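Local coordinates for uncharacterized protein (Bacillus thuringiensis serovar kurstaki, PDB 4XE7), which is a ParM-type bacterial actin-like protein that probably polymerises into cytoskeletal filaments to segregate plasmid DNA, at residues I33-A37 against V136-R140. Residues are numbered along the deposited sequence.
Sequences IESFA and VAAAR
A long arginine can bridge a helix to the sheet it packs on, as the end of helix 123-140 illustrates. Extended strand 33-37 and helical residues 136-140 run at 139° to each other, their axes 10.8 Å apart at closest approach, with Glu34 CA 8.7 Å from Ala137 CA. Phe36 (chi1 p) and Glu34 (chi1 t) both direct CA-to-CB toward the helix. Arg140, chi1 m and then extended, reaches back between them: its NH1 donates to Glu34 OE2 at 3.0 Å in a salt bridge, while Phe36 CD1 lies over one guanidinium face, 3.5 Å from Arg140 NH1. A water accepts from Arg140 NH1 (2.9 Å) and donates to Ser35 O (2.6 Å). Apolar packing continues from Phe36 CZ to Val136 CB (3.8 Å). Asn28 binds the other Glu34 oxygen; Asp67 and Asp69 form salt bridges to Arg140 NH2. Such helix-on-sheet packing, with an apolar ring beside a charged network, belongs here to the sheet-and-helix domain architecture of the actin-like fold.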
# COMPACT_ATOMS: atom_id res chain seq x y z
N ILE A 33 -3.34 13.94 1.72
CA ILE A 33 -2.43 12.84 1.42
C ILE A 33 -2.97 12.03 0.26
O ILE A 33 -4.09 11.55 0.33
CB ILE A 33 -2.22 11.92 2.65
CG1 ILE A 33 -1.67 12.74 3.82
CG2 ILE A 33 -1.28 10.74 2.30
CD1 ILE A 33 -1.48 11.97 5.09
N GLU A 34 -2.17 11.88 -0.79
CA GLU A 34 -2.52 11.08 -1.96
C GLU A 34 -1.50 9.94 -2.12
O GLU A 34 -0.30 10.16 -1.98
CB GLU A 34 -2.56 11.98 -3.20
CG GLU A 34 -3.13 11.33 -4.44
CD GLU A 34 -3.58 12.35 -5.48
OE1 GLU A 34 -4.19 13.37 -5.09
OE2 GLU A 34 -3.28 12.16 -6.68
N SER A 35 -1.98 8.73 -2.38
CA SER A 35 -1.10 7.56 -2.44
C SER A 35 -1.39 6.67 -3.62
O SER A 35 -2.55 6.51 -4.04
CB SER A 35 -1.22 6.72 -1.17
OG SER A 35 -0.85 7.47 -0.03
N PHE A 36 -0.31 6.09 -4.16
CA PHE A 36 -0.43 4.99 -5.12
C PHE A 36 0.79 4.07 -5.01
O PHE A 36 1.77 4.38 -4.33
CB PHE A 36 -0.60 5.51 -6.54
CG PHE A 36 0.53 6.37 -7.04
CD1 PHE A 36 0.48 7.75 -6.91
CD2 PHE A 36 1.65 5.79 -7.64
CE1 PHE A 36 1.52 8.55 -7.36
CE2 PHE A 36 2.69 6.59 -8.12
CZ PHE A 36 2.63 7.97 -7.96
N ALA A 37 0.69 2.93 -5.69
CA ALA A 37 1.74 1.93 -5.69
C ALA A 37 2.15 1.59 -7.12
O ALA A 37 1.30 1.43 -8.00
CB ALA A 37 1.28 0.68 -4.98
N VAL A 136 5.37 10.81 -11.47
CA VAL A 136 3.91 10.76 -11.60
C VAL A 136 3.23 11.73 -10.63
O VAL A 136 2.31 12.46 -11.02
CB VAL A 136 3.36 9.33 -11.39
CG1 VAL A 136 1.81 9.33 -11.45
CG2 VAL A 136 3.93 8.38 -12.45
N ALA A 137 3.68 11.76 -9.38
CA ALA A 137 3.12 12.71 -8.41
C ALA A 137 3.38 14.14 -8.83
O ALA A 137 2.52 15.02 -8.64
CB ALA A 137 3.69 12.47 -7.04
N ALA A 138 4.57 14.39 -9.37
CA ALA A 138 4.91 15.74 -9.78
C ALA A 138 4.00 16.15 -10.95
O ALA A 138 3.49 17.27 -10.99
CB ALA A 138 6.38 15.84 -10.15
N ALA A 139 3.79 15.21 -11.88
CA ALA A 139 2.86 15.41 -12.98
C ALA A 139 1.44 15.69 -12.46
O ALA A 139 0.80 16.62 -12.93
CB ALA A 139 2.85 14.19 -13.90
N ARG A 140 0.98 14.91 -11.48
CA ARG A 140 -0.36 15.07 -10.91
C ARG A 140 -0.61 16.45 -10.32
O ARG A 140 -1.71 16.96 -10.36
CB ARG A 140 -0.62 14.02 -9.83
CG ARG A 140 -0.80 12.62 -10.37
CD ARG A 140 -1.18 11.66 -9.26
NE ARG A 140 -1.43 10.34 -9.81
CZ ARG A 140 -1.99 9.35 -9.13
NH1 ARG A 140 -2.34 9.55 -7.86
NH2 ARG A 140 -2.19 8.17 -9.71
O HOH W 1 -3.75 7.70 -6.08